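Local coordinates for adapter protein mecA 2 (Bacillus subtilis, PDB 3JTN), which serves as an adaptor that delivers unfolded, aggregated and regulatory proteins to the ClpC protease, its C-terminal domain, the part present here, interacting with ClpC, at residues A[2-13]-A[30-41]. Numbering follows the deposited sequence.
Sequences DIIYQFHSFEDI and VYHYDGQYFLSL
Tyr-5 and Leu-39 pair their backbones in both directions, N of Tyr-5 to O of Leu-39 at 2.9 Å and N of Leu-39 to O of Tyr-5 at 3.0 Å, each donor lying in the acceptor's carbonyl plane. With the bond from Leu-41 N to Ile-3 O, and an angle of 159° between the strand directions, this establishes antiparallel pairing of 3-7 with 36-41. CA-H...O contacts fill the intervening positions, as from Ile-4 CA to Leu-39 O.

A side-chain bond runs diagonally across the strands: Gln-6 NE2 donates to Gln-36 OE1 at 2.6 Å, short and bent (137° at the hydrogen), so its detail is doubtful. With chi1 63°, Gln-6 directs its extended chain toward Gln-36; its CB meets Phe-38 CE1 at 3.4 Å because the two residues are register partners.

Aromatic and aliphatic packing joins helix 10-22 to the sheet. Phe-10 turns its ring edge to the Tyr-37 face in a T-shaped pair, centroids 5.0 Å apart, while its CB makes a CH-pi contact over that same ring. Ile-13 CD1 meets Tyr-37 CB at 3.5 Å, its CG2 faces Val-30 CG2, and its CG1 lies over one face of the Phe-7 ring. Between neighbouring strands, Phe-7 CE2 presses on Leu-39 CB.

Strand 3-7 thus lies beside the beta-hairpin 29-41, closed by a type I' turn: an antiparallel beta-sheet with 36-41 between 3-7 and 29-33, and helix 10-22 against its Phe-7, Tyr-37 and Val-30 face, in the MecA C-terminal domain.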
loop_
_atom_site.group_PDB
_atom_site.type_symbol
_atom_site.label_atom_id
_atom_site.label_comp_id
_atom_site.label_asym_id
_atom_site.label_seq_id
_atom_site.Cartn_x
_atom_site.Cartn_y
_atom_site.Cartn_z
ATOM N N ASP A 2 -9.019 -2.615 5.760
ATOM C CA ASP A 2 -9.434 -3.864 5.131
ATOM C C ASP A 2 -8.858 -3.937 3.723
ATOM O O ASP A 2 -9.288 -4.760 2.907
ATOM C CB ASP A 2 -10.958 -3.942 5.024
ATOM C CG ASP A 2 -11.680 -3.179 6.133
ATOM O OD1 ASP A 2 -12.924 -3.281 6.195
ATOM O OD2 ASP A 2 -11.026 -2.484 6.940
ATOM N N ILE A 3 -7.902 -3.055 3.443
ATOM C CA ILE A 3 -7.391 -2.873 2.094
ATOM C C ILE A 3 -5.968 -3.389 1.961
ATOM O O ILE A 3 -5.084 -2.965 2.698
ATOM C CB ILE A 3 -7.357 -1.400 1.709
ATOM C CG1 ILE A 3 -8.575 -0.673 2.248
ATOM C CG2 ILE A 3 -7.235 -1.238 0.197
ATOM C CD1 ILE A 3 -8.683 0.750 1.750
ATOM N N ILE A 4 -5.750 -4.281 1.000
ATOM C CA ILE A 4 -4.420 -4.776 0.702
ATOM C C ILE A 4 -4.338 -4.989 -0.794
ATOM O O ILE A 4 -5.148 -5.719 -1.371
ATOM C CB ILE A 4 -4.143 -6.130 1.377
ATOM C CG1 ILE A 4 -4.494 -6.079 2.863
ATOM C CG2 ILE A 4 -2.695 -6.531 1.198
ATOM C CD1 ILE A 4 -4.204 -7.375 3.614
ATOM N N TYR A 5 -3.361 -4.352 -1.428
ATOM C CA TYR A 5 -3.137 -4.577 -2.841
ATOM C C TYR A 5 -1.784 -5.218 -3.044
ATOM O O TYR A 5 -0.852 -4.934 -2.304
ATOM C CB TYR A 5 -3.260 -3.267 -3.628
ATOM C CG TYR A 5 -4.634 -3.099 -4.225
ATOM C CD1 TYR A 5 -4.801 -2.856 -5.582
ATOM C CD2 TYR A 5 -5.769 -3.225 -3.436
ATOM C CE1 TYR A 5 -6.056 -2.719 -6.129
ATOM C CE2 TYR A 5 -7.036 -3.091 -3.976
ATOM C CZ TYR A 5 -7.173 -2.845 -5.325
ATOM O OH TYR A 5 -8.427 -2.705 -5.879
ATOM N N GLN A 6 -1.690 -6.120 -4.011
ATOM C CA GLN A 6 -0.394 -6.631 -4.401
ATOM C C GLN A 6 0.099 -5.767 -5.544
ATOM O O GLN A 6 -0.690 -5.120 -6.235
ATOM C CB GLN A 6 -0.465 -8.107 -4.800
ATOM C CG GLN A 6 -1.319 -8.426 -5.999
ATOM C CD GLN A 6 -1.432 -9.926 -6.219
ATOM O OE1 GLN A 6 -2.458 -10.423 -6.686
ATOM N NE2 GLN A 6 -0.386 -10.658 -5.857
ATOM N N PHE A 7 1.405 -5.747 -5.738
ATOM C CA PHE A 7 1.988 -4.865 -6.731
ATOM C C PHE A 7 2.976 -5.604 -7.610
ATOM O O PHE A 7 3.673 -6.509 -7.153
ATOM C CB PHE A 7 2.609 -3.641 -6.054
ATOM C CG PHE A 7 1.589 -2.745 -5.422
ATOM C CD1 PHE A 7 1.013 -1.710 -6.148
ATOM C CD2 PHE A 7 1.162 -2.967 -4.123
ATOM C CE1 PHE A 7 0.051 -0.904 -5.578
ATOM C CE2 PHE A 7 0.200 -2.162 -3.548
ATOM C CZ PHE A 7 -0.357 -1.133 -4.267
ATOM N N HIS A 8 2.994 -5.252 -8.889
ATOM C CA HIS A 8 3.880 -5.915 -9.820
ATOM C C HIS A 8 5.317 -5.699 -9.356
ATOM O O HIS A 8 6.071 -6.655 -9.172
ATOM C CB HIS A 8 3.666 -5.382 -11.233
ATOM C CG HIS A 8 4.708 -5.834 -12.201
ATOM N ND1 HIS A 8 4.918 -7.163 -12.495
ATOM C CD2 HIS A 8 5.610 -5.136 -12.929
ATOM C CE1 HIS A 8 5.904 -7.266 -13.368
ATOM N NE2 HIS A 8 6.340 -6.051 -13.649
ATOM N N SER A 9 5.682 -4.439 -9.145
ATOM C CA SER A 9 6.997 -4.109 -8.613
ATOM C C SER A 9 6.898 -3.037 -7.541
ATOM O O SER A 9 5.883 -2.351 -7.436
ATOM C CB SER A 9 7.930 -3.637 -9.731
ATOM O OG SER A 9 7.358 -2.559 -10.439
ATOM N N PHE A 10 7.955 -2.893 -6.746
ATOM C CA PHE A 10 7.980 -1.874 -5.707
ATOM C C PHE A 10 7.841 -0.471 -6.304
ATOM O O PHE A 10 7.406 0.462 -5.632
ATOM C CB PHE A 10 9.260 -1.963 -4.869
ATOM C CG PHE A 10 9.284 -0.997 -3.719
ATOM C CD1 PHE A 10 8.689 -1.321 -2.514
ATOM C CD2 PHE A 10 9.861 0.253 -3.859
ATOM C CE1 PHE A 10 8.689 -0.426 -1.466
ATOM C CE2 PHE A 10 9.861 1.154 -2.809
ATOM C CZ PHE A 10 9.274 0.813 -1.615
ATOM N N GLU A 11 8.207 -0.322 -7.572
ATOM C CA GLU A 11 8.063 0.965 -8.238
ATOM C C GLU A 11 6.599 1.391 -8.365
ATOM O O GLU A 11 6.292 2.581 -8.318
ATOM C CB GLU A 11 8.749 0.961 -9.608
ATOM C CG GLU A 11 10.243 1.214 -9.534
ATOM C CD GLU A 11 10.901 1.213 -10.900
ATOM O OE1 GLU A 11 10.326 0.624 -11.843
ATOM O OE2 GLU A 11 11.994 1.800 -11.033
ATOM N N ASP A 12 5.696 0.431 -8.532
ATOM C CA ASP A 12 4.279 0.766 -8.615
ATOM C C ASP A 12 3.825 1.323 -7.273
ATOM O O ASP A 12 2.892 2.121 -7.203
ATOM C CB ASP A 12 3.447 -0.455 -9.017
ATOM C CG ASP A 12 3.682 -0.876 -10.469
ATOM O OD1 ASP A 12 3.603 -0.001 -11.365
ATOM O OD2 ASP A 12 3.938 -2.079 -10.718
ATOM N N ILE A 13 4.504 0.915 -6.204
ATOM C CA ILE A 13 4.205 1.452 -4.880
ATOM C C ILE A 13 4.821 2.824 -4.746
ATOM O O ILE A 13 4.247 3.696 -4.116
ATOM C CB ILE A 13 4.686 0.527 -3.737
ATOM C CG1 ILE A 13 4.004 -0.846 -3.830
ATOM C CG2 ILE A 13 4.369 1.141 -2.367
ATOM C CD1 ILE A 13 4.284 -1.752 -2.615
ATOM N N VAL A 30 3.754 -1.454 3.935
ATOM C CA VAL A 30 4.257 -2.272 2.844
ATOM C C VAL A 30 4.817 -3.577 3.371
ATOM O O VAL A 30 5.667 -3.573 4.259
ATOM C CB VAL A 30 5.365 -1.548 2.058
ATOM C CG1 VAL A 30 5.984 -2.486 1.023
ATOM C CG2 VAL A 30 4.813 -0.288 1.405
ATOM N N TYR A 31 4.337 -4.686 2.815
ATOM C CA TYR A 31 4.881 -6.000 3.114
ATOM C C TYR A 31 5.552 -6.584 1.884
ATOM O O TYR A 31 5.169 -6.272 0.767
ATOM C CB TYR A 31 3.771 -6.957 3.539
ATOM C CG TYR A 31 3.075 -6.578 4.817
ATOM C CD1 TYR A 31 3.622 -6.905 6.052
ATOM C CD2 TYR A 31 1.864 -5.905 4.791
ATOM C CE1 TYR A 31 2.977 -6.562 7.237
ATOM C CE2 TYR A 31 1.211 -5.560 5.966
ATOM C CZ TYR A 31 1.772 -5.889 7.186
ATOM O OH TYR A 31 1.120 -5.542 8.354
ATOM N N HIS A 32 6.551 -7.438 2.097
ATOM C CA HIS A 32 7.090 -8.248 1.013
ATOM C C HIS A 32 6.797 -9.695 1.335
ATOM O O HIS A 32 7.183 -10.198 2.382
ATOM C CB HIS A 32 8.596 -8.044 0.828
ATOM C CG HIS A 32 9.170 -8.852 -0.294
ATOM N ND1 HIS A 32 9.018 -8.499 -1.618
ATOM C CD2 HIS A 32 9.884 -10.001 -0.291
ATOM C CE1 HIS A 32 9.621 -9.393 -2.383
ATOM N NE2 HIS A 32 10.154 -10.315 -1.602
ATOM N N TYR A 33 6.105 -10.365 0.432
ATOM C CA TYR A 33 5.714 -11.736 0.669
ATOM C C TYR A 33 5.669 -12.480 -0.656
ATOM O O TYR A 33 5.111 -11.982 -1.632
ATOM C CB TYR A 33 4.354 -11.779 1.381
ATOM C CG TYR A 33 3.782 -13.167 1.521
ATOM C CD1 TYR A 33 4.251 -14.041 2.497
ATOM C CD2 TYR A 33 2.777 -13.611 0.672
ATOM C CE1 TYR A 33 3.733 -15.311 2.622
ATOM C CE2 TYR A 33 2.251 -14.886 0.789
ATOM C CZ TYR A 33 2.733 -15.729 1.765
ATOM O OH TYR A 33 2.209 -16.996 1.884
ATOM N N ASP A 34 6.279 -13.660 -0.696
ATOM C CA ASP A 34 6.236 -14.487 -1.895
ATOM C C ASP A 34 6.742 -13.719 -3.126
ATOM O O ASP A 34 6.151 -13.800 -4.204
ATOM C CB ASP A 34 4.806 -14.985 -2.133
ATOM C CG ASP A 34 4.758 -16.298 -2.893
ATOM O OD1 ASP A 34 5.527 -17.223 -2.544
ATOM O OD2 ASP A 34 3.934 -16.406 -3.831
ATOM N N GLY A 35 7.828 -12.971 -2.962
ATOM C CA GLY A 35 8.410 -12.238 -4.075
ATOM C C GLY A 35 7.565 -11.093 -4.614
ATOM O O GLY A 35 7.798 -10.600 -5.722
ATOM N N GLN A 36 6.573 -10.665 -3.842
ATOM C CA GLN A 36 5.800 -9.490 -4.223
ATOM C C GLN A 36 5.663 -8.520 -3.074
ATOM O O GLN A 36 5.770 -8.896 -1.912
ATOM C CB GLN A 36 4.414 -9.872 -4.757
ATOM C CG GLN A 36 4.369 -10.045 -6.264
ATOM C CD GLN A 36 2.959 -9.980 -6.813
ATOM O OE1 GLN A 36 2.009 -9.692 -6.086
ATOM N NE2 GLN A 36 2.817 -10.235 -8.111
ATOM N N TYR A 37 5.424 -7.265 -3.419
ATOM C CA TYR A 37 5.158 -6.223 -2.445
ATOM C C TYR A 37 3.664 -6.033 -2.262
ATOM O O TYR A 37 2.891 -6.074 -3.216
ATOM C CB TYR A 37 5.787 -4.908 -2.906
ATOM C CG TYR A 37 7.271 -4.934 -2.787
ATOM C CD1 TYR A 37 7.882 -4.697 -1.561
ATOM C CD2 TYR A 37 8.064 -5.252 -3.875
ATOM C CE1 TYR A 37 9.227 -4.738 -1.426
ATOM C CE2 TYR A 37 9.431 -5.304 -3.756
ATOM C CZ TYR A 37 10.003 -5.044 -2.527
ATOM O OH TYR A 37 11.350 -5.082 -2.386
ATOM N N PHE A 38 3.257 -5.801 -1.027
ATOM C CA PHE A 38 1.862 -5.552 -0.739
ATOM C C PHE A 38 1.760 -4.278 0.052
ATOM O O PHE A 38 2.615 -3.974 0.883
ATOM C CB PHE A 38 1.260 -6.715 0.065
ATOM C CG PHE A 38 1.315 -8.029 -0.653
ATOM C CD1 PHE A 38 0.189 -8.544 -1.274
ATOM C CD2 PHE A 38 2.494 -8.745 -0.715
ATOM C CE1 PHE A 38 0.236 -9.753 -1.934
ATOM C CE2 PHE A 38 2.548 -9.957 -1.373
ATOM C CZ PHE A 38 1.422 -10.462 -1.990
ATOM N N LEU A 39 0.707 -3.529 -0.209
ATOM C CA LEU A 39 0.425 -2.363 0.589
ATOM C C LEU A 39 -0.876 -2.590 1.309
ATOM O O LEU A 39 -1.853 -3.079 0.736
ATOM C CB LEU A 39 0.331 -1.115 -0.277
ATOM C CG LEU A 39 0.035 0.196 0.447
ATOM C CD1 LEU A 39 1.258 0.747 1.135
ATOM C CD2 LEU A 39 -0.475 1.195 -0.561
ATOM N N SER A 40 -0.878 -2.243 2.582
ATOM C CA SER A 40 -2.075 -2.326 3.385
ATOM C C SER A 40 -2.327 -0.917 3.826
ATOM O O SER A 40 -1.393 -0.225 4.234
ATOM C CB SER A 40 -1.834 -3.204 4.610
ATOM O OG SER A 40 -2.822 -2.955 5.596
ATOM N N LEU A 41 -3.573 -0.478 3.716
ATOM C CA LEU A 41 -3.965 0.835 4.199
ATOM C C LEU A 41 -5.043 0.626 5.243
ATOM O O LEU A 41 -5.887 -0.260 5.104
ATOM C CB LEU A 41 -4.506 1.708 3.059
ATOM C CG LEU A 41 -3.544 2.175 1.967
ATOM C CD1 LEU A 41 -4.315 2.936 0.912
ATOM C CD2 LEU A 41 -2.420 3.037 2.527
#